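Carboxylesterase (Ferroplasma acidiphilum, PDB 3WJ2) probably hydrolyses carboxylic ester bonds, as a carboxylesterase of the alpha/beta-hydrolase fold. Local coordinates at residues Y184-S195 against V246-E257; F237-M245 against Y260-R270. One frame throughout, in Å; residues are numbered along the deposited sequence.

Contact 1. Residues Y184-S195 against V246-E257; sequences YPSLAPDNFSRS and VTNEYDPLRDPE
The hydroxyl of Ser-195 is gripped from two directions at the start of helix 254-266. OG accepts from Asp-255 N at 2.9 Å, a fairly straight bond (159° at the hydrogen), and donates to Pro-252 O, also at 2.9 Å, approaching from above the carbonyl plane. With chi1 at 58° OG sits between the backbone N and the carbonyl carbon of its own residue, which points it at the turn 251-254, between Pro-252 O and Asp-255 N. Asp-255 answers in kind: its OD2 takes Ser-195 N at 3.0 Å from above the carboxylate plane, while OD1 is held side-on by NE and NH2 of Arg-254 in a salt bridge. CB of Ser-195 lies over one face of that guanidinium.

Farther back along the loop, Asp-190 ties down its own chain: OD1 accepts from Phe-192 N, an Asx turn, and also from Ser-193 N, which extends it to an Asx motif, and OD2 takes Ser-193 OG at 2.6 Å. OD2 also lies 3.2 Å from Pro-256 CG, and a water links it to Pro-252 O. Phe-192 meets Phe-192 of a second subunit, so this loop borders an interface.

At the other end Tyr-184 N donates to Val-246 O at 2.7 Å. The amide of Asn-248 comes over one face of the Tyr-184 ring, ND2 being 3.3 Å from CD2, with the two planes 50° apart; Asn-248 OD1 is hydrogen-bonded to Ser-283 OG, and Tyr-184 OH to Ala-284 N.

Asp-251 OD1 caps Leu-253 N at 2.9 Å, and the Asp-251 side chain touches His-281. The Asp-Pro-Leu turn after this strand is where relatives of this family carry their catalytic acid, so the arrangement is consistent with the acid loop of an alpha/beta-hydrolase active site.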
loop_
_atom_site.group_PDB
_atom_site.type_symbol
_atom_site.label_atom_id
_atom_site.label_comp_id
_atom_site.label_asym_id
_atom_site.label_seq_id
_atom_site.Cartn_x
_atom_site.Cartn_y
_atom_site.Cartn_z
ATOM N N TYR B 184 -12.345 11.624 -9.408
ATOM C CA TYR B 184 -12.668 10.857 -8.192
ATOM C C TYR B 184 -14.168 10.491 -8.018
ATOM O O TYR B 184 -14.841 10.818 -6.996
ATOM C CB TYR B 184 -12.055 11.536 -6.919
ATOM C CG TYR B 184 -12.268 13.034 -6.835
ATOM C CD1 TYR B 184 -13.417 13.500 -6.238
ATOM C CD2 TYR B 184 -11.303 13.874 -7.403
ATOM C CE1 TYR B 184 -13.560 14.942 -6.128
ATOM C CE2 TYR B 184 -11.394 15.260 -7.303
ATOM C CZ TYR B 184 -12.527 15.720 -6.689
ATOM O OH TYR B 184 -12.707 17.147 -6.619
ATOM N N PRO B 185 -14.722 9.642 -8.952
ATOM C CA PRO B 185 -16.125 9.256 -8.816
ATOM C C PRO B 185 -16.364 8.256 -7.623
ATOM O O PRO B 185 -15.423 7.508 -7.245
ATOM C CB PRO B 185 -16.366 8.394 -10.080
ATOM C CG PRO B 185 -14.960 8.000 -10.582
ATOM C CD PRO B 185 -14.035 9.197 -10.163
ATOM N N SER B 186 -17.580 8.229 -7.106
ATOM C CA SER B 186 -18.049 7.108 -6.265
ATOM C C SER B 186 -18.369 6.002 -7.333
ATOM O O SER B 186 -18.857 6.302 -8.453
ATOM C CB SER B 186 -19.189 7.491 -5.328
ATOM O OG SER B 186 -20.176 8.169 -6.150
ATOM N N LEU B 187 -17.962 4.775 -7.155
ATOM C CA LEU B 187 -18.262 3.811 -8.187
ATOM C C LEU B 187 -18.813 2.459 -7.667
ATOM O O LEU B 187 -19.208 1.568 -8.470
ATOM C CB LEU B 187 -16.996 3.448 -8.927
ATOM C CG LEU B 187 -16.404 4.588 -9.828
ATOM C CD1 LEU B 187 -14.909 4.191 -10.163
ATOM C CD2 LEU B 187 -17.232 4.835 -11.036
ATOM N N ALA B 188 -18.522 2.173 -6.419
ATOM C CA ALA B 188 -18.709 0.791 -5.890
ATOM C C ALA B 188 -19.389 0.851 -4.524
ATOM O O ALA B 188 -19.329 1.862 -3.748
ATOM C CB ALA B 188 -17.308 0.074 -5.761
ATOM N N PRO B 189 -19.962 -0.335 -4.142
ATOM C CA PRO B 189 -20.549 -0.405 -2.829
ATOM C C PRO B 189 -19.460 -0.640 -1.802
ATOM O O PRO B 189 -19.417 -1.764 -1.228
ATOM C CB PRO B 189 -21.426 -1.660 -2.906
ATOM C CG PRO B 189 -20.679 -2.584 -3.901
ATOM C CD PRO B 189 -20.137 -1.587 -4.926
ATOM N N ASP B 190 -18.769 0.392 -1.346
ATOM C CA ASP B 190 -17.468 0.099 -0.545
ATOM C C ASP B 190 -17.445 0.571 0.886
ATOM O O ASP B 190 -17.388 1.784 1.167
ATOM C CB ASP B 190 -16.309 0.672 -1.366
ATOM C CG ASP B 190 -14.938 0.432 -0.725
ATOM O OD1 ASP B 190 -14.914 -0.467 0.106
ATOM O OD2 ASP B 190 -13.982 1.143 -1.142
ATOM N N ASN B 191 -17.453 -0.331 1.857
ATOM C CA ASN B 191 -17.151 0.030 3.250
ATOM C C ASN B 191 -16.026 -0.854 3.802
ATOM O O ASN B 191 -15.920 -1.148 5.019
ATOM C CB ASN B 191 -18.385 -0.020 4.175
ATOM C CG ASN B 191 -18.895 -1.428 4.376
ATOM O OD1 ASN B 191 -18.666 -2.303 3.534
ATOM N ND2 ASN B 191 -19.640 -1.650 5.446
ATOM N N PHE B 192 -15.143 -1.238 2.913
ATOM C CA PHE B 192 -14.150 -2.242 3.377
ATOM C C PHE B 192 -12.819 -2.185 2.666
ATOM O O PHE B 192 -11.943 -3.010 3.080
ATOM C CB PHE B 192 -14.763 -3.703 3.241
ATOM C CG PHE B 192 -15.218 -4.012 1.889
ATOM C CD1 PHE B 192 -14.319 -4.314 0.838
ATOM C CD2 PHE B 192 -16.612 -3.870 1.610
ATOM C CE1 PHE B 192 -14.782 -4.546 -0.470
ATOM C CE2 PHE B 192 -17.086 -4.022 0.344
ATOM C CZ PHE B 192 -16.207 -4.426 -0.700
ATOM N N SER B 193 -12.623 -1.477 1.512
ATOM C CA SER B 193 -11.293 -1.417 0.865
ATOM C C SER B 193 -10.278 -0.702 1.801
ATOM O O SER B 193 -10.621 -0.135 2.806
ATOM C CB SER B 193 -11.329 -0.673 -0.475
ATOM O OG SER B 193 -11.601 0.737 -0.176
ATOM N N ARG B 194 -9.011 -0.879 1.506
ATOM C CA ARG B 194 -8.002 -0.304 2.378
ATOM C C ARG B 194 -8.023 1.227 2.313
ATOM O O ARG B 194 -7.958 1.848 3.351
ATOM C CB ARG B 194 -6.638 -0.851 2.013
ATOM C CG ARG B 194 -5.519 -0.284 3.030
ATOM C CD ARG B 194 -4.069 -0.821 2.716
ATOM N NE ARG B 194 -3.168 -0.234 3.771
ATOM C CZ ARG B 194 -3.019 -0.705 5.017
ATOM N NH1 ARG B 194 -3.680 -1.804 5.413
ATOM N NH2 ARG B 194 -2.245 -0.055 5.927
ATOM N N SER B 195 -8.253 1.796 1.102
ATOM C CA SER B 195 -8.299 3.284 1.164
ATOM C C SER B 195 -9.512 3.693 1.983
ATOM O O SER B 195 -9.515 4.732 2.682
ATOM C CB SER B 195 -8.394 3.903 -0.254
ATOM O OG SER B 195 -9.570 3.425 -0.981
ATOM N N VAL B 246 -9.046 10.793 -12.429
ATOM C CA VAL B 246 -8.150 11.432 -11.412
ATOM C C VAL B 246 -8.597 10.900 -10.081
ATOM O O VAL B 246 -9.744 10.964 -9.676
ATOM C CB VAL B 246 -8.416 12.977 -11.430
ATOM C CG1 VAL B 246 -7.554 13.637 -10.337
ATOM C CG2 VAL B 246 -8.063 13.539 -12.879
ATOM N N THR B 247 -7.640 10.349 -9.334
ATOM C CA THR B 247 -7.903 9.925 -7.950
ATOM C C THR B 247 -6.972 10.724 -7.038
ATOM O O THR B 247 -6.058 11.440 -7.474
ATOM C CB THR B 247 -7.505 8.379 -7.786
ATOM O OG1 THR B 247 -6.082 8.269 -7.796
ATOM C CG2 THR B 247 -8.065 7.613 -8.990
ATOM N N ASN B 248 -7.334 10.648 -5.756
ATOM C CA ASN B 248 -6.537 11.416 -4.741
ATOM C C ASN B 248 -5.886 10.396 -3.799
ATOM O O ASN B 248 -6.542 9.447 -3.381
ATOM C CB ASN B 248 -7.523 12.208 -3.881
ATOM C CG ASN B 248 -8.371 13.166 -4.742
ATOM O OD1 ASN B 248 -7.833 14.045 -5.387
ATOM N ND2 ASN B 248 -9.662 12.986 -4.710
ATOM N N GLU B 249 -4.623 10.655 -3.485
ATOM C CA GLU B 249 -3.938 9.721 -2.515
ATOM C C GLU B 249 -4.670 9.450 -1.221
ATOM O O GLU B 249 -4.829 8.285 -0.831
ATOM C CB GLU B 249 -2.543 10.301 -2.240
ATOM C CG GLU B 249 -1.744 9.303 -1.407
ATOM C CD GLU B 249 -0.320 9.735 -1.212
ATOM O OE1 GLU B 249 0.094 10.844 -1.541
ATOM O OE2 GLU B 249 0.466 8.850 -0.737
ATOM N N TYR B 250 -5.190 10.511 -0.592
ATOM C CA TYR B 250 -5.739 10.309 0.768
ATOM C C TYR B 250 -7.239 10.454 0.774
ATOM O O TYR B 250 -7.778 11.466 1.173
ATOM C CB TYR B 250 -5.080 11.413 1.623
ATOM C CG TYR B 250 -3.572 11.172 1.853
ATOM C CD1 TYR B 250 -3.148 10.049 2.532
ATOM C CD2 TYR B 250 -2.655 12.065 1.393
ATOM C CE1 TYR B 250 -1.733 9.840 2.712
ATOM C CE2 TYR B 250 -1.296 11.940 1.630
ATOM C CZ TYR B 250 -0.867 10.797 2.287
ATOM O OH TYR B 250 0.482 10.648 2.558
ATOM N N ASP B 251 -7.889 9.506 0.171
ATOM C CA ASP B 251 -9.365 9.676 -0.089
ATOM C C ASP B 251 -9.939 8.273 0.033
ATOM O O ASP B 251 -9.443 7.305 -0.589
ATOM C CB ASP B 251 -9.525 10.214 -1.540
ATOM C CG ASP B 251 -10.968 10.255 -2.026
ATOM O OD1 ASP B 251 -11.917 9.800 -1.448
ATOM O OD2 ASP B 251 -11.069 10.893 -3.118
ATOM N N PRO B 252 -10.975 8.086 0.853
ATOM C CA PRO B 252 -11.581 6.724 0.972
ATOM C C PRO B 252 -12.044 6.106 -0.361
ATOM O O PRO B 252 -12.084 4.883 -0.524
ATOM C CB PRO B 252 -12.711 6.872 1.967
ATOM C CG PRO B 252 -12.962 8.407 2.042
ATOM C CD PRO B 252 -11.742 9.116 1.605
ATOM N N LEU B 253 -12.427 6.957 -1.344
ATOM C CA LEU B 253 -12.933 6.481 -2.626
ATOM C C LEU B 253 -11.864 6.036 -3.619
ATOM O O LEU B 253 -12.164 5.622 -4.726
ATOM C CB LEU B 253 -13.723 7.621 -3.339
ATOM C CG LEU B 253 -14.939 7.979 -2.554
ATOM C CD1 LEU B 253 -15.875 8.902 -3.464
ATOM C CD2 LEU B 253 -15.727 6.908 -1.915
ATOM N N ARG B 254 -10.563 6.184 -3.295
ATOM C CA ARG B 254 -9.482 6.033 -4.230
ATOM C C ARG B 254 -9.355 4.596 -4.794
ATOM O O ARG B 254 -9.168 4.431 -5.993
ATOM C CB ARG B 254 -8.164 6.381 -3.488
ATOM C CG ARG B 254 -6.869 6.222 -4.328
ATOM C CD ARG B 254 -5.640 6.243 -3.389
ATOM N NE ARG B 254 -5.561 4.926 -2.780
ATOM C CZ ARG B 254 -4.643 4.657 -1.836
ATOM N NH1 ARG B 254 -3.916 5.640 -1.282
ATOM N NH2 ARG B 254 -4.569 3.422 -1.344
ATOM N N ASP B 255 -9.325 3.604 -3.912
ATOM C CA ASP B 255 -8.953 2.241 -4.476
ATOM C C ASP B 255 -9.953 1.728 -5.573
ATOM O O ASP B 255 -9.495 1.300 -6.647
ATOM C CB ASP B 255 -8.785 1.197 -3.394
ATOM C CG ASP B 255 -7.443 1.391 -2.575
ATOM O OD1 ASP B 255 -6.572 2.151 -3.009
ATOM O OD2 ASP B 255 -7.329 0.734 -1.523
ATOM N N PRO B 256 -11.278 1.854 -5.338
ATOM C CA PRO B 256 -12.169 1.441 -6.445
ATOM C C PRO B 256 -11.970 2.221 -7.742
ATOM O O PRO B 256 -12.151 1.666 -8.845
ATOM C CB PRO B 256 -13.603 1.646 -5.847
ATOM C CG PRO B 256 -13.406 1.554 -4.302
ATOM C CD PRO B 256 -12.042 2.283 -4.152
ATOM N N GLU B 257 -11.580 3.510 -7.637
ATOM C CA GLU B 257 -11.335 4.240 -8.852
ATOM C C GLU B 257 -10.175 3.743 -9.639
ATOM O O GLU B 257 -10.118 3.821 -10.849
ATOM C CB GLU B 257 -11.101 5.767 -8.474
ATOM C CG GLU B 257 -12.370 6.385 -7.859
ATOM C CD GLU B 257 -12.040 7.654 -7.095
ATOM O OE1 GLU B 257 -10.839 7.962 -7.028
ATOM O OE2 GLU B 257 -13.034 8.265 -6.539
HETATM O O HOH W 1 -14.738 4.989 -5.726
HETATM O O HOH W 2 -14.367 3.633 -1.453
HETATM O O HOH W 3 -8.077 -1.867 -1.082
#

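Contact 2. Residues F237-M245 against Y260-R270; sequences FSNLPPAIM and YVKKLREAGVR
Strand 243-248, helix 254-266 and strand 271-280 form a beta-alpha-beta unit, and here the helix packs back on the strand and on the loop leading into it. Within these segments strand and helix run nearly antiparallel (156°), their axes 9.8 Å apart at closest approach. Met-245 points at the helix, and the Ala-243 methyl touches it from the flank: CB meets Leu-264 CD1 at 3.7 Å. Met-245 CB is pressed to 3.4 Å from Val-261 CG2, tighter than usual for two carbons. Bends at chi2 and chi3 of Met-245 bring its CE round to Tyr-260 CD2.

The loop contributes Phe-237, whose ring is inserted between Tyr-260 and Lys-263. Its CE1 comes 3.4 Å from Tyr-260 CE1, with the ring planes at 83°, while CD2 and CE2 lie against CB and CE of Lys-263, a chain folded back by bends at chi2 and chi3. Cut back to an alanine, Phe-237 would no longer fill the space between Tyr-260 and Lys-263, which would probably leave a gap beside the Tyr-260 ring and free the aliphatic part of Lys-263 to move.

The side chains of Leu-240 and Leu-264 cross at about a right angle, CD1 of the first 3.7 Å from CD2 of the second. Past the helix, a Schellman motif with Gly-268 at positive phi reverses the chain and turns Val-269 inward; its CG2 lies 3.2 Å from Phe-237 O, a buried carbonyl with no polar partner. Arg-270 O then accepts from Ala-243 N at 2.9 Å, and the Arg-270 guanidinium lies with one face over Pro-242 CB on its way to Asp-291 of the fourth subunit. This is the return leg of a beta-alpha-beta crossover in the alpha/beta-hydrolase fold.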
loop_
_atom_site.group_PDB
_atom_site.type_symbol
_atom_site.label_atom_id
_atom_site.label_comp_id
_atom_site.label_asym_id
_atom_site.label_seq_id
_atom_site.Cartn_x
_atom_site.Cartn_y
_atom_site.Cartn_z
ATOM N N PHE B 237 -16.632 -3.925 -19.720
ATOM C CA PHE B 237 -16.213 -2.538 -19.965
ATOM C C PHE B 237 -15.830 -2.210 -21.386
ATOM O O PHE B 237 -15.323 -1.118 -21.647
ATOM C CB PHE B 237 -15.146 -2.210 -18.936
ATOM C CG PHE B 237 -15.662 -2.339 -17.542
ATOM C CD1 PHE B 237 -16.483 -1.299 -16.986
ATOM C CD2 PHE B 237 -15.353 -3.406 -16.771
ATOM C CE1 PHE B 237 -16.985 -1.440 -15.688
ATOM C CE2 PHE B 237 -15.808 -3.587 -15.526
ATOM C CZ PHE B 237 -16.644 -2.558 -14.909
ATOM N N SER B 238 -16.110 -3.116 -22.361
ATOM C CA SER B 238 -15.828 -2.852 -23.748
ATOM C C SER B 238 -16.565 -1.701 -24.323
ATOM O O SER B 238 -17.752 -1.468 -23.967
ATOM C CB SER B 238 -16.302 -4.096 -24.593
ATOM O OG SER B 238 -15.744 -5.239 -24.035
ATOM N N ASN B 239 -15.929 -1.020 -25.270
ATOM C CA ASN B 239 -16.581 -0.117 -26.127
ATOM C C ASN B 239 -17.142 1.093 -25.376
ATOM O O ASN B 239 -18.006 1.805 -25.885
ATOM C CB ASN B 239 -17.696 -0.817 -26.900
ATOM C CG ASN B 239 -17.106 -1.943 -27.779
ATOM O OD1 ASN B 239 -16.102 -1.696 -28.459
ATOM N ND2 ASN B 239 -17.657 -3.156 -27.707
ATOM N N LEU B 240 -16.512 1.373 -24.248
ATOM C CA LEU B 240 -16.780 2.682 -23.550
ATOM C C LEU B 240 -15.916 3.818 -24.120
ATOM O O LEU B 240 -14.852 3.572 -24.739
ATOM C CB LEU B 240 -16.465 2.498 -22.073
ATOM C CG LEU B 240 -17.467 1.616 -21.357
ATOM C CD1 LEU B 240 -17.151 1.308 -19.935
ATOM C CD2 LEU B 240 -18.958 2.199 -21.456
ATOM N N PRO B 241 -16.337 5.070 -23.924
ATOM C CA PRO B 241 -15.537 6.201 -24.366
ATOM C C PRO B 241 -14.170 6.326 -23.676
ATOM O O PRO B 241 -14.021 5.903 -22.540
ATOM C CB PRO B 241 -16.376 7.417 -23.914
ATOM C CG PRO B 241 -17.821 6.886 -23.702
ATOM C CD PRO B 241 -17.526 5.466 -23.139
ATOM N N PRO B 242 -13.184 6.899 -24.386
ATOM C CA PRO B 242 -11.842 7.138 -23.802
ATOM C C PRO B 242 -12.073 7.860 -22.436
ATOM O O PRO B 242 -13.011 8.692 -22.350
ATOM C CB PRO B 242 -11.186 8.053 -24.818
ATOM C CG PRO B 242 -11.928 7.658 -26.150
ATOM C CD PRO B 242 -13.320 7.394 -25.773
ATOM N N ALA B 243 -11.238 7.522 -21.464
ATOM C CA ALA B 243 -11.447 8.029 -20.114
ATOM C C ALA B 243 -10.189 8.788 -19.643
ATOM O O ALA B 243 -9.011 8.446 -20.001
ATOM C CB ALA B 243 -11.706 6.916 -19.134
ATOM N N ILE B 244 -10.472 9.822 -18.816
ATOM C CA ILE B 244 -9.421 10.416 -17.946
ATOM C C ILE B 244 -9.943 10.212 -16.522
ATOM O O ILE B 244 -11.069 10.645 -16.189
ATOM C CB ILE B 244 -9.242 11.877 -18.211
ATOM C CG1 ILE B 244 -8.885 12.138 -19.685
ATOM C CG2 ILE B 244 -8.197 12.498 -17.237
ATOM C CD1 ILE B 244 -8.937 13.714 -20.077
ATOM N N MET B 245 -9.101 9.608 -15.651
ATOM C CA MET B 245 -9.480 9.295 -14.263
ATOM C C MET B 245 -8.487 9.994 -13.368
ATOM O O MET B 245 -7.285 9.875 -13.548
ATOM C CB MET B 245 -9.418 7.786 -13.924
ATOM C CG MET B 245 -9.616 7.500 -12.448
ATOM S SD MET B 245 -11.375 7.665 -11.952
ATOM C CE MET B 245 -12.121 6.115 -12.653
ATOM N N TYR B 260 -11.123 0.788 -11.406
ATOM C CA TYR B 260 -11.887 1.074 -12.596
ATOM C C TYR B 260 -11.034 1.404 -13.798
ATOM O O TYR B 260 -11.324 0.954 -14.929
ATOM C CB TYR B 260 -12.911 2.204 -12.287
ATOM C CG TYR B 260 -14.054 2.340 -13.295
ATOM C CD1 TYR B 260 -15.070 1.399 -13.234
ATOM C CD2 TYR B 260 -14.132 3.342 -14.236
ATOM C CE1 TYR B 260 -16.226 1.501 -14.077
ATOM C CE2 TYR B 260 -15.251 3.425 -15.110
ATOM C CZ TYR B 260 -16.254 2.447 -15.025
ATOM O OH TYR B 260 -17.374 2.555 -15.823
ATOM N N VAL B 261 -10.005 2.263 -13.665
ATOM C CA VAL B 261 -9.079 2.517 -14.755
ATOM C C VAL B 261 -8.479 1.233 -15.366
ATOM O O VAL B 261 -8.392 1.116 -16.591
ATOM C CB VAL B 261 -7.797 3.375 -14.238
ATOM C CG1 VAL B 261 -6.643 3.408 -15.374
ATOM C CG2 VAL B 261 -8.257 4.638 -13.999
ATOM N N LYS B 262 -8.051 0.374 -14.456
ATOM C CA LYS B 262 -7.432 -0.903 -14.862
ATOM C C LYS B 262 -8.416 -1.768 -15.590
ATOM O O LYS B 262 -8.032 -2.352 -16.618
ATOM C CB LYS B 262 -6.878 -1.612 -13.697
ATOM C CG LYS B 262 -5.649 -0.824 -13.010
ATOM C CD LYS B 262 -5.279 -1.311 -11.656
ATOM C CE LYS B 262 -3.907 -0.566 -11.258
ATOM N NZ LYS B 262 -3.566 -0.935 -9.912
ATOM N N LYS B 263 -9.655 -1.803 -15.127
ATOM C CA LYS B 263 -10.693 -2.589 -15.865
ATOM C C LYS B 263 -10.949 -2.043 -17.239
ATOM O O LYS B 263 -11.219 -2.762 -18.198
ATOM C CB LYS B 263 -12.016 -2.678 -15.073
ATOM C CG LYS B 263 -11.891 -3.407 -13.698
ATOM C CD LYS B 263 -11.480 -4.836 -14.042
ATOM C CE LYS B 263 -12.763 -5.593 -14.587
ATOM N NZ LYS B 263 -12.324 -7.030 -15.046
ATOM N N LEU B 264 -11.003 -0.702 -17.387
ATOM C CA LEU B 264 -11.166 -0.081 -18.657
ATOM C C LEU B 264 -10.033 -0.523 -19.612
ATOM O O LEU B 264 -10.309 -0.874 -20.733
ATOM C CB LEU B 264 -11.200 1.508 -18.618
ATOM C CG LEU B 264 -12.456 1.971 -17.890
ATOM C CD1 LEU B 264 -12.439 3.540 -17.846
ATOM C CD2 LEU B 264 -13.773 1.616 -18.555
ATOM N N ARG B 265 -8.769 -0.440 -19.155
ATOM C CA ARG B 265 -7.597 -0.773 -20.032
ATOM C C ARG B 265 -7.615 -2.292 -20.348
ATOM O O ARG B 265 -7.297 -2.577 -21.496
ATOM C CB ARG B 265 -6.297 -0.400 -19.290
ATOM C CG ARG B 265 -6.102 1.169 -19.146
ATOM C CD ARG B 265 -6.011 1.832 -20.507
ATOM N NE ARG B 265 -4.912 1.231 -21.293
ATOM C CZ ARG B 265 -5.061 0.716 -22.492
ATOM N NH1 ARG B 265 -6.248 0.665 -23.087
ATOM N NH2 ARG B 265 -3.973 0.207 -23.144
ATOM N N GLU B 266 -7.989 -3.099 -19.374
ATOM C CA GLU B 266 -8.160 -4.586 -19.658
ATOM C C GLU B 266 -9.152 -4.853 -20.774
ATOM O O GLU B 266 -8.988 -5.894 -21.538
ATOM C CB GLU B 266 -8.597 -5.265 -18.393
ATOM C CG GLU B 266 -8.842 -6.796 -18.494
ATOM C CD GLU B 266 -9.385 -7.269 -17.175
ATOM O OE1 GLU B 266 -10.546 -6.883 -16.876
ATOM O OE2 GLU B 266 -8.655 -7.987 -16.421
ATOM N N ALA B 267 -10.197 -4.028 -20.954
ATOM C CA ALA B 267 -11.225 -4.162 -22.050
ATOM C C ALA B 267 -10.880 -3.440 -23.321
ATOM O O ALA B 267 -11.653 -3.335 -24.280
ATOM C CB ALA B 267 -12.574 -3.642 -21.458
ATOM N N GLY B 268 -9.671 -2.834 -23.351
ATOM C CA GLY B 268 -9.180 -2.113 -24.454
ATOM C C GLY B 268 -9.698 -0.725 -24.755
ATOM O O GLY B 268 -9.672 -0.262 -25.898
ATOM N N VAL B 269 -10.224 -0.085 -23.690
ATOM C CA VAL B 269 -10.715 1.303 -23.805
ATOM C C VAL B 269 -9.496 2.217 -23.481
ATOM O O VAL B 269 -8.798 1.885 -22.533
ATOM C CB VAL B 269 -11.756 1.497 -22.736
ATOM C CG1 VAL B 269 -12.263 2.954 -22.662
ATOM C CG2 VAL B 269 -13.016 0.534 -23.063
ATOM N N ARG B 270 -9.340 3.259 -24.266
ATOM C CA ARG B 270 -8.243 4.279 -24.024
ATOM C C ARG B 270 -8.511 4.883 -22.641
ATOM O O ARG B 270 -9.673 5.196 -22.353
ATOM C CB ARG B 270 -8.272 5.387 -25.023
ATOM C CG ARG B 270 -7.514 5.071 -26.294
ATOM C CD ARG B 270 -7.816 6.200 -27.273
ATOM N NE ARG B 270 -7.160 7.425 -26.838
ATOM C CZ ARG B 270 -7.523 8.688 -27.066
ATOM N NH1 ARG B 270 -8.616 9.010 -27.802
ATOM N NH2 ARG B 270 -6.739 9.645 -26.638
HETATM O O HOH W 4 -12.903 -5.809 -24.624
HETATM O O HOH W 5 -13.258 -1.937 -26.079
#

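Overall arrangement
Contacts 1 and 2 share strand 243-248 and helix 254-266, with centres about 17 Å apart. Contact 2 holds the strand's beginning and the helix's end; contact 1 takes the strand's C-terminal end and the helix's start. They meet where Leu-187 CD1 packs on Tyr-260 CB at 3.5 Å and Pro-185 CD on Met-245 SD at 3.6 Å, while Met-245 CE reaches Glu-257 O at 3.5 Å. Contact 1 is the one beside the probable active site: Tyr-184 touches the likely nucleophile elbow around Ser-156 and stacks edge-to-face with His-281. Both contacts reach the fourth subunit, where Glu-249 pairs with Lys-262 of that chain, and reciprocally.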